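Local coordinates for protein thiosulfate reductase (Thermus thermophilus, PDB 2VPZ) that probably acts as a molybdopterin-dependent oxidoreductase on polysulfide or thiosulfate, holding a molybdenum atom, MGD cofactors and a [4Fe-4S] cluster, at residues Gly76-Pro80 with Arg81-Ala85; Ala85-Thr88 with Thr89-Asp93; Gly624-Pro627 with Val628-Phe631. All coordinates share one frame; numbering follows the deposited sequence.

Overall arrangement
Contacts 1 and 2 follow each other along the chain and share Ala85: Gly76-Ala85 carries the last cluster cysteine and helix 80-84, and Ala85-Asp93 is the winding loop that leaves this helix for strand 99-101. Their centres lie about 15 Å apart, both in the Fe4S4 domain. Contact 3 comes more than 500 residues later, in the dinucleotide-binding domain, in the loop between strand 619-624 and helix 638-641. Its centre is about 13 Å from that of contact 1, which it touches, and about 18 Å from that of contact 2, which it does not. Contacts 1 and 3 thus bring the cluster region and the pterin-binding loop together round one MGD.

Contact 1: Gly76-Pro80 with Arg81-Ala85; sequences GRLCP and RGQGA. With SF4 (iron/sulfur cluster), chain G; MGD (2-amino-5,6-dimercapto-7-methyl-3,7,8a,9-tetrahydro-8-oxa-1,3,9,10-tetraaza-anthracen-4-one guanosine dinucleotide), chain I.
Cys79 and Arg81 both meet the [4Fe-4S] cluster, the first as a ligand, the second by packing. Cys79 SG binds FE2 of the cluster at 2.3 Å, while Cys44, Cys47 and Cys51 are the other cluster-binding cysteines. Arg81 bends at chi3 (-51°), which carries its guanidinium in between two cofactors. C19 of the MGD pterin sits over the centre of one face, 3.4 Å above the plane of the Arg81 group, and cluster S1 lies over the opposite face, nearer the rim. Arg81 NH2 also comes obliquely to within 3.6 Å of Cys79 SG. A hydrogen bond from Arg81 NH1 to Thr630 OG1 and a weak one from NH2 to Thr214 O fix the rotation of the group. This sandwich is consistent with a route for electrons between cluster and pterin. An alanine here would be likely to open a gap between the two cofactors and leave Thr630 OG1 without this donor.

Behind this shell stands the start of helix 80-84. Cys79 is its N-cap: with chi1 at 83°, SG lies between the backbone N and the carbonyl carbon, and accepts a weak bond from Gly82 N (3.6 Å). Gln83 N donates to Cys79 O at 3.2 Å and 157°, and Gly84 N to Pro80 O at 3.0 Å. Gly82 CA comes 3.5 Å from cluster FE4, and a beta carbon on it would run into S3; Leu78 CD1 rests near the same sulfide.

Further out, Leu78 packs on Val65 of strand 62-67 and on Asn216 at the start of helix 216-227, while Gln83 lies against Lys64 and Glu66 of that strand.

Contact 2: Ala85-Thr88 with Thr89-Asp93; sequences APQT and TYDPD
Pro86, Gln87 and Thr88 each offer a carbonyl oxygen to the amide three residues on, which winds the chain. Thr89 N donates to Pro86 O at 3.2 Å and Tyr90 N to Gln87 O at 2.8 Å; the third bond, from Asp91 N to Thr88 O, is weak.

Two waters bridge the turns, one among three side chains, the other from a carbonyl to a side chain. The first donates to Gln87 OE1 at 2.7 Å and to Asp91 OD2, and accepts from Thr88 OG1 at 2.9 Å. Asp91 reaches it with CG anti to the backbone N (chi1 177°), and the same OD2 takes a further hydrogen bond from Asn636 ND2, so two donors hold one carboxylate oxygen. The other water donates to Ala85 O at 2.8 Å and also bonds to Thr89 OG1. Asp91 OD1 accepts a weak bond from Asp93 N, an Asx turn across Pro92.

Van der Waals contact is lighter. Gln87 OE1 passes 3.9 Å from Asp91 CB, with the amide and carboxylate planes 54° apart. The Tyr90 ring carries Thr89 CB over the centre of one face, 3.7 Å above the plane, and its CD1 comes obliquely to 3.3 Å from Pro86 O.

The succession of i to i+3 bonds carries the chain on from the cluster-cysteine helix 80-84 toward strand 99-101, within the Fe4S4 domain. Tyr90 OH is hydrogen-bonded to Val62 N where strand 62-67 begins, and its ring makes a cation-pi contact with Arg61. At the far end Asp93 OD1 forms a salt bridge with Arg758 beyond helix 752-756, and Gln87 packs on Asn637, just ahead of helix 638-641.

Contact 3: Gly624-Pro627 with Val628-Phe631; sequences GRSP and VHTF. With MGD (2-amino-5,6-dimercapto-7-methyl-3,7,8a,9-tetrahydro-8-oxa-1,3,9,10-tetraaza-anthracen-4-one guanosine dinucleotide), chain I.
Arg625 and Phe631 form the close-packed half of this contact, meeting almost at right angles beside the MGD pterin. Their planes stand 86° apart: Phe631 CE2 lies 3.4 Å above the Arg625 guanidinium plane, toward its rim, while Arg625 NH2 lies in the ring's plane at its edge. Bent at chi2 (-66°), the arginine brings CD to 3.4 Å from C17 of the pterin. Its NH1 is hydrogen-bonded to O17 of the second MGD, which places it between the two cofactors. Phe631 presents a face to pterin O17, and its CZ comes within 3.4 Å of pterin S13; the Phe631 side chain lies about 5 Å from the molybdenum atom at its nearest.

The Ser626-His629 type I turn is the looser half. His629 N closes it on Ser626 O at 3.2 Å, but Ser626 OG only lies at the edge of the His629 ring, 3.9 Å from CD2. A water accepts from Ser626 N and donates to His629 O. Ser626 OG bonds to Asp644 OD2 and His629 NE2 to Asp644 O.

Within this loop, the hydrogen bonds to the pterin edge come from backbone atoms. His629 O accepts from N18 at 2.9 Å, Phe631 N donates to O17 at 2.8 Å, and the bond from N19 to Ser626 O is weak, which suggests that recognition here rests largely on the course of the backbone.

Contact 1: Gly76-Pro80 with Arg81-Ala85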
loop_
_atom_site.group_PDB
_atom_site.type_symbol
_atom_site.label_atom_id
_atom_site.label_comp_id
_atom_site.label_asym_id
_atom_site.label_seq_id
_atom_site.Cartn_x
_atom_site.Cartn_y
_atom_site.Cartn_z
ATOM N N GLY A 76 -23.327 0.434 24.688
ATOM C CA GLY A 76 -22.566 -0.775 24.485
ATOM C C GLY A 76 -21.046 -0.693 24.568
ATOM O O GLY A 76 -20.374 -1.707 24.843
ATOM N N ARG A 77 -20.490 0.496 24.333
ATOM C CA ARG A 77 -19.048 0.787 24.401
ATOM C C ARG A 77 -18.587 1.429 25.745
ATOM O O ARG A 77 -19.411 1.817 26.590
ATOM C CB ARG A 77 -18.583 1.705 23.251
ATOM C CG ARG A 77 -19.459 1.776 22.016
ATOM C CD ARG A 77 -19.158 0.641 21.061
ATOM N NE ARG A 77 -20.031 -0.510 21.267
ATOM C CZ ARG A 77 -20.989 -0.883 20.433
ATOM N NH1 ARG A 77 -21.184 -0.191 19.332
ATOM N NH2 ARG A 77 -21.754 -1.935 20.688
ATOM N N LEU A 78 -17.267 1.548 25.907
ATOM C CA LEU A 78 -16.595 2.100 27.080
ATOM C C LEU A 78 -15.159 2.550 26.709
ATOM O O LEU A 78 -14.482 1.888 25.905
ATOM C CB LEU A 78 -16.546 1.045 28.222
ATOM C CG LEU A 78 -17.007 1.384 29.662
ATOM C CD1 LEU A 78 -18.387 2.097 29.630
ATOM C CD2 LEU A 78 -17.079 0.112 30.541
ATOM N N CYS A 79 -14.701 3.672 27.270
ATOM C CA CYS A 79 -13.355 4.171 27.032
ATOM C C CYS A 79 -12.398 3.414 27.980
ATOM O O CYS A 79 -12.851 2.706 28.883
ATOM C CB CYS A 79 -13.265 5.700 27.310
ATOM S SG CYS A 79 -13.016 6.208 29.116
ATOM N N PRO A 80 -11.058 3.553 27.787
ATOM C CA PRO A 80 -10.051 2.888 28.640
ATOM C C PRO A 80 -10.198 3.145 30.166
ATOM O O PRO A 80 -10.076 2.227 30.994
ATOM C CB PRO A 80 -8.708 3.365 28.069
ATOM C CG PRO A 80 -9.054 4.690 27.367
ATOM C CD PRO A 80 -10.441 4.478 26.829
ATOM N N ARG A 81 -10.458 4.396 30.541
ATOM C CA ARG A 81 -10.636 4.796 31.942
ATOM C C ARG A 81 -11.830 4.095 32.599
ATOM O O ARG A 81 -11.782 3.768 33.795
ATOM C CB ARG A 81 -10.759 6.331 32.042
ATOM C CG ARG A 81 -9.443 7.026 31.669
ATOM C CD ARG A 81 -9.593 8.527 31.368
ATOM N NE ARG A 81 -10.642 8.852 30.399
ATOM C CZ ARG A 81 -11.754 9.543 30.648
ATOM N NH1 ARG A 81 -11.997 10.013 31.857
ATOM N NH2 ARG A 81 -12.640 9.739 29.671
ATOM N N GLY A 82 -12.889 3.860 31.826
ATOM C CA GLY A 82 -14.060 3.175 32.337
ATOM C C GLY A 82 -13.743 1.713 32.604
ATOM O O GLY A 82 -14.151 1.139 33.631
ATOM N N GLN A 83 -12.976 1.098 31.698
ATOM C CA GLN A 83 -12.562 -0.308 31.819
ATOM C C GLN A 83 -11.613 -0.583 33.005
ATOM O O GLN A 83 -11.744 -1.609 33.673
ATOM C CB GLN A 83 -11.913 -0.831 30.520
ATOM C CG GLN A 83 -12.809 -0.909 29.255
ATOM C CD GLN A 83 -13.772 -2.110 29.232
ATOM O OE1 GLN A 83 -14.584 -2.257 28.313
ATOM N NE2 GLN A 83 -13.678 -2.979 30.251
ATOM N N GLY A 84 -10.672 0.320 33.266
ATOM C CA GLY A 84 -9.751 0.145 34.373
ATOM C C GLY A 84 -10.171 0.724 35.712
ATOM O O GLY A 84 -9.618 0.382 36.759
ATOM N N ALA A 85 -11.183 1.576 35.708
ATOM C CA ALA A 85 -11.699 2.214 36.936
ATOM C C ALA A 85 -11.913 1.334 38.176
ATOM O O ALA A 85 -11.730 1.768 39.301
ATOM C CB ALA A 85 -13.009 3.042 36.628
HETATM FE FE1 SF4 G . -17.593 7.240 30.831
HETATM FE FE2 SF4 G . -14.932 6.875 30.248
HETATM FE FE3 SF4 G . -15.741 8.792 32.044
HETATM FE FE4 SF4 G . -15.905 6.149 32.735
HETATM S S1 SF4 G . -13.968 7.311 32.291
HETATM S S2 SF4 G . -17.530 7.773 33.079
HETATM S S3 SF4 G . -16.450 5.216 30.716
HETATM S S4 SF4 G . -16.208 8.755 29.770
HETATM P PB MGD I . -8.937 22.168 25.445
HETATM O O1B MGD I . -8.244 22.964 26.478
HETATM O O2B MGD I . -9.882 22.790 24.547
HETATM O O3B MGD I . -9.524 21.044 26.422
HETATM O O3A MGD I . -10.287 18.816 27.385
HETATM P PA MGD I . -10.668 19.933 26.339
HETATM O O1A MGD I . -11.975 20.379 26.802
HETATM O O2A MGD I . -10.718 19.331 25.016
HETATM O "O5'" MGD I . -7.896 21.442 24.543
HETATM C "C5'" MGD I . -6.567 21.011 24.846
HETATM C "C4'" MGD I . -5.871 21.415 23.557
HETATM O "O4'" MGD I . -5.910 22.831 23.634
HETATM C "C3'" MGD I . -4.368 21.065 23.392
HETATM O "O3'" MGD I . -4.111 20.459 22.099
HETATM C "C2'" MGD I . -3.623 22.422 23.455
HETATM O "O2'" MGD I . -2.700 22.493 22.375
HETATM C "C1'" MGD I . -4.712 23.391 23.066
HETATM N N9 MGD I . -4.459 24.854 23.184
HETATM C C8 MGD I . -3.663 25.475 24.110
HETATM N N7 MGD I . -3.645 26.827 23.930
HETATM C C5 MGD I . -4.429 27.079 22.850
HETATM C C6 MGD I . -4.777 28.282 22.067
HETATM O O6 MGD I . -4.364 29.369 22.485
HETATM N N1 MGD I . -5.585 28.162 21.015
HETATM C C2 MGD I . -6.038 26.953 20.586
HETATM N N2 MGD I . -6.868 26.877 19.486
HETATM N N3 MGD I . -5.752 25.790 21.250
HETATM C C4 MGD I . -4.971 25.786 22.364
HETATM C C10 MGD I . -10.447 18.797 28.788
HETATM C C11 MGD I . -11.703 18.020 29.014
HETATM O O11 MGD I . -11.450 16.653 28.657
HETATM C C12 MGD I . -12.352 18.262 30.401
HETATM S S12 MGD I . -12.661 19.813 30.976
HETATM C C13 MGD I . -12.727 17.235 31.246
HETATM S S13 MGD I . -13.546 17.565 32.703
HETATM C C14 MGD I . -12.451 15.798 30.885
HETATM N N15 MGD I . -11.365 15.181 31.552
HETATM C C16 MGD I . -10.709 14.107 31.007
HETATM C C17 MGD I . -9.577 13.359 31.661
HETATM O O17 MGD I . -9.212 13.683 32.826
HETATM N N18 MGD I . -9.015 12.278 31.021
HETATM C C19 MGD I . -9.438 11.979 29.766
HETATM N N19 MGD I . -8.815 10.990 29.155
HETATM N N20 MGD I . -10.428 12.616 29.054
HETATM C C21 MGD I . -11.095 13.639 29.670
HETATM N N22 MGD I . -12.048 14.330 29.065
HETATM C C23 MGD I . -12.343 15.690 29.378
#

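Contact 2: Ala85-Thr88 with Thr89-Asp93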
loop_
_atom_site.group_PDB
_atom_site.type_symbol
_atom_site.label_atom_id
_atom_site.label_comp_id
_atom_site.label_asym_id
_atom_site.label_seq_id
_atom_site.Cartn_x
_atom_site.Cartn_y
_atom_site.Cartn_z
ATOM N N ALA A 85 -11.183 1.576 35.708
ATOM C CA ALA A 85 -11.699 2.214 36.936
ATOM C C ALA A 85 -11.913 1.334 38.176
ATOM O O ALA A 85 -11.730 1.768 39.301
ATOM C CB ALA A 85 -13.009 3.042 36.628
ATOM N N PRO A 86 -12.335 0.081 37.986
ATOM C CA PRO A 86 -12.500 -0.731 39.200
ATOM C C PRO A 86 -11.272 -1.083 40.071
ATOM O O PRO A 86 -11.454 -1.427 41.236
ATOM C CB PRO A 86 -13.200 -2.000 38.701
ATOM C CG PRO A 86 -14.046 -1.500 37.547
ATOM C CD PRO A 86 -13.189 -0.422 36.887
ATOM N N GLN A 87 -10.040 -0.979 39.586
ATOM C CA GLN A 87 -8.974 -1.412 40.480
ATOM C C GLN A 87 -8.717 -0.536 41.738
ATOM O O GLN A 87 -8.138 -1.013 42.725
ATOM C CB GLN A 87 -7.653 -1.815 39.734
ATOM C CG GLN A 87 -6.506 -0.803 39.528
ATOM C CD GLN A 87 -5.834 -0.306 40.821
ATOM O OE1 GLN A 87 -6.099 0.820 41.263
ATOM N NE2 GLN A 87 -4.956 -1.117 41.413
ATOM N N THR A 88 -9.176 0.719 41.767
ATOM C CA THR A 88 -8.961 1.534 42.973
ATOM C C THR A 88 -9.638 0.852 44.197
ATOM O O THR A 88 -9.156 0.931 45.333
ATOM C CB THR A 88 -9.510 2.985 42.848
ATOM O OG1 THR A 88 -8.796 3.688 41.838
ATOM C CG2 THR A 88 -9.393 3.724 44.214
ATOM N N THR A 89 -10.743 0.171 43.942
ATOM C CA THR A 89 -11.458 -0.537 44.980
ATOM C C THR A 89 -10.594 -1.687 45.526
ATOM O O THR A 89 -10.746 -2.080 46.682
ATOM C CB THR A 89 -12.810 -1.152 44.447
ATOM O OG1 THR A 89 -13.567 -0.161 43.761
ATOM C CG2 THR A 89 -13.633 -1.746 45.604
ATOM N N TYR A 90 -9.675 -2.199 44.706
ATOM C CA TYR A 90 -8.792 -3.340 45.059
ATOM C C TYR A 90 -7.316 -2.991 45.061
ATOM O O TYR A 90 -6.443 -3.773 44.665
ATOM C CB TYR A 90 -9.074 -4.508 44.139
ATOM C CG TYR A 90 -10.556 -4.676 43.913
ATOM C CD1 TYR A 90 -11.132 -4.390 42.668
ATOM C CD2 TYR A 90 -11.403 -5.039 44.965
ATOM C CE1 TYR A 90 -12.523 -4.455 42.474
ATOM C CE2 TYR A 90 -12.800 -5.115 44.794
ATOM C CZ TYR A 90 -13.361 -4.820 43.539
ATOM O OH TYR A 90 -14.730 -4.884 43.355
ATOM N N ASP A 91 -7.062 -1.777 45.548
ATOM C CA ASP A 91 -5.737 -1.196 45.672
ATOM C C ASP A 91 -5.306 -1.302 47.185
ATOM O O ASP A 91 -5.986 -0.732 48.043
ATOM C CB ASP A 91 -5.872 0.274 45.157
ATOM C CG ASP A 91 -4.566 1.105 45.279
ATOM O OD1 ASP A 91 -3.537 0.561 45.735
ATOM O OD2 ASP A 91 -4.610 2.315 44.908
ATOM N N PRO A 92 -4.196 -2.049 47.516
ATOM C CA PRO A 92 -3.668 -2.218 48.882
ATOM C C PRO A 92 -3.352 -0.940 49.737
ATOM O O PRO A 92 -3.162 -1.012 50.983
ATOM C CB PRO A 92 -2.437 -3.137 48.721
ATOM C CG PRO A 92 -2.045 -2.973 47.242
ATOM C CD PRO A 92 -3.386 -2.786 46.542
ATOM N N ASP A 93 -3.264 0.198 49.041
ATOM C CA ASP A 93 -2.973 1.554 49.603
ATOM C C ASP A 93 -4.271 2.372 49.733
ATOM O O ASP A 93 -4.282 3.491 50.267
ATOM C CB ASP A 93 -2.015 2.446 48.757
ATOM C CG ASP A 93 -0.783 1.702 48.186
ATOM O OD1 ASP A 93 -0.232 0.830 48.856
ATOM O OD2 ASP A 93 -0.368 2.077 47.047
HETATM O O HOH W 1 -13.105 2.156 41.728
HETATM O O HOH W 2 -6.031 3.181 42.479
#

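Contact 3: Gly624-Pro627 with Val628-Phe631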
loop_
_atom_site.group_PDB
_atom_site.type_symbol
_atom_site.label_atom_id
_atom_site.label_comp_id
_atom_site.label_asym_id
_atom_site.label_seq_id
_atom_site.Cartn_x
_atom_site.Cartn_y
_atom_site.Cartn_z
ATOM N N GLY A 624 -2.824 19.041 28.817
ATOM C CA GLY A 624 -4.022 18.384 28.387
ATOM C C GLY A 624 -4.205 16.997 28.944
ATOM O O GLY A 624 -3.643 16.651 29.987
ATOM N N ARG A 625 -4.958 16.173 28.216
ATOM C CA ARG A 625 -5.272 14.821 28.647
ATOM C C ARG A 625 -4.540 13.661 27.978
ATOM O O ARG A 625 -4.194 13.718 26.791
ATOM C CB ARG A 625 -6.776 14.591 28.517
ATOM C CG ARG A 625 -7.661 15.727 29.036
ATOM C CD ARG A 625 -7.532 15.893 30.555
ATOM N NE ARG A 625 -8.368 16.959 31.106
ATOM C CZ ARG A 625 -7.964 17.921 31.939
ATOM N NH1 ARG A 625 -6.702 17.974 32.347
ATOM N NH2 ARG A 625 -8.835 18.843 32.356
ATOM N N SER A 626 -4.319 12.590 28.763
ATOM C CA SER A 626 -3.732 11.299 28.307
ATOM C C SER A 626 -5.027 10.421 28.109
ATOM O O SER A 626 -5.848 10.321 29.015
ATOM C CB SER A 626 -2.784 10.731 29.393
ATOM O OG SER A 626 -2.472 9.379 29.155
ATOM N N PRO A 627 -5.181 9.753 26.927
ATOM C CA PRO A 627 -6.406 8.944 26.737
ATOM C C PRO A 627 -6.847 7.902 27.781
ATOM O O PRO A 627 -8.023 7.471 27.857
ATOM C CB PRO A 627 -6.228 8.314 25.343
ATOM C CG PRO A 627 -4.689 8.133 25.225
ATOM C CD PRO A 627 -4.132 9.376 25.958
ATOM N N VAL A 628 -5.868 7.569 28.615
ATOM C CA VAL A 628 -5.885 6.514 29.634
ATOM C C VAL A 628 -5.878 6.905 31.142
ATOM O O VAL A 628 -6.073 6.066 32.032
ATOM C CB VAL A 628 -4.628 5.616 29.260
ATOM C CG1 VAL A 628 -4.150 4.790 30.412
ATOM C CG2 VAL A 628 -4.949 4.728 28.016
ATOM N N HIS A 629 -5.646 8.185 31.435
ATOM C CA HIS A 629 -5.608 8.669 32.800
ATOM C C HIS A 629 -6.659 9.773 33.023
ATOM O O HIS A 629 -6.901 10.603 32.136
ATOM C CB HIS A 629 -4.158 9.222 33.155
ATOM C CG HIS A 629 -3.098 8.189 33.401
ATOM N ND1 HIS A 629 -3.067 7.390 34.505
ATOM C CD2 HIS A 629 -2.033 7.839 32.672
ATOM C CE1 HIS A 629 -2.037 6.576 34.442
ATOM N NE2 HIS A 629 -1.389 6.830 33.330
ATOM N N THR A 630 -7.322 9.766 34.175
ATOM C CA THR A 630 -8.276 10.828 34.495
ATOM C C THR A 630 -7.515 11.894 35.377
ATOM O O THR A 630 -6.757 11.505 36.267
ATOM C CB THR A 630 -9.517 10.251 35.266
ATOM O OG1 THR A 630 -10.259 9.358 34.418
ATOM C CG2 THR A 630 -10.433 11.395 35.740
ATOM N N PHE A 631 -7.613 13.193 35.085
ATOM C CA PHE A 631 -6.944 14.254 35.897
ATOM C C PHE A 631 -5.653 13.906 36.647
ATOM O O PHE A 631 -4.549 13.984 36.091
ATOM C CB PHE A 631 -7.949 14.796 36.895
ATOM C CG PHE A 631 -9.230 15.242 36.293
ATOM C CD1 PHE A 631 -10.447 14.748 36.744
ATOM C CD2 PHE A 631 -9.196 16.135 35.225
ATOM C CE1 PHE A 631 -11.631 15.132 36.136
ATOM C CE2 PHE A 631 -10.385 16.552 34.582
ATOM C CZ PHE A 631 -11.611 16.050 35.043
HETATM P PB MGD I . -8.937 22.168 25.445
HETATM O O1B MGD I . -8.244 22.964 26.478
HETATM O O2B MGD I . -9.882 22.790 24.547
HETATM O O3B MGD I . -9.524 21.044 26.422
HETATM O O3A MGD I . -10.287 18.816 27.385
HETATM P PA MGD I . -10.668 19.933 26.339
HETATM O O1A MGD I . -11.975 20.379 26.802
HETATM O O2A MGD I . -10.718 19.331 25.016
HETATM O "O5'" MGD I . -7.896 21.442 24.543
HETATM C "C5'" MGD I . -6.567 21.011 24.846
HETATM C "C4'" MGD I . -5.871 21.415 23.557
HETATM O "O4'" MGD I . -5.910 22.831 23.634
HETATM C "C3'" MGD I . -4.368 21.065 23.392
HETATM O "O3'" MGD I . -4.111 20.459 22.099
HETATM C "C2'" MGD I . -3.623 22.422 23.455
HETATM O "O2'" MGD I . -2.700 22.493 22.375
HETATM C "C1'" MGD I . -4.712 23.391 23.066
HETATM N N9 MGD I . -4.459 24.854 23.184
HETATM C C8 MGD I . -3.663 25.475 24.110
HETATM N N7 MGD I . -3.645 26.827 23.930
HETATM C C5 MGD I . -4.429 27.079 22.850
HETATM C C6 MGD I . -4.777 28.282 22.067
HETATM O O6 MGD I . -4.364 29.369 22.485
HETATM N N1 MGD I . -5.585 28.162 21.015
HETATM C C2 MGD I . -6.038 26.953 20.586
HETATM N N2 MGD I . -6.868 26.877 19.486
HETATM N N3 MGD I . -5.752 25.790 21.250
HETATM C C4 MGD I . -4.971 25.786 22.364
HETATM C C10 MGD I . -10.447 18.797 28.788
HETATM C C11 MGD I . -11.703 18.020 29.014
HETATM O O11 MGD I . -11.450 16.653 28.657
HETATM C C12 MGD I . -12.352 18.262 30.401
HETATM S S12 MGD I . -12.661 19.813 30.976
HETATM C C13 MGD I . -12.727 17.235 31.246
HETATM S S13 MGD I . -13.546 17.565 32.703
HETATM C C14 MGD I . -12.451 15.798 30.885
HETATM N N15 MGD I . -11.365 15.181 31.552
HETATM C C16 MGD I . -10.709 14.107 31.007
HETATM C C17 MGD I . -9.577 13.359 31.661
HETATM O O17 MGD I . -9.212 13.683 32.826
HETATM N N18 MGD I . -9.015 12.278 31.021
HETATM C C19 MGD I . -9.438 11.979 29.766
HETATM N N19 MGD I . -8.815 10.990 29.155
HETATM N N20 MGD I . -10.428 12.616 29.054
HETATM C C21 MGD I . -11.095 13.639 29.670
HETATM N N22 MGD I . -12.048 14.330 29.065
HETATM C C23 MGD I . -12.343 15.690 29.378
HETATM O O HOH W 3 -5.262 12.782 31.553
#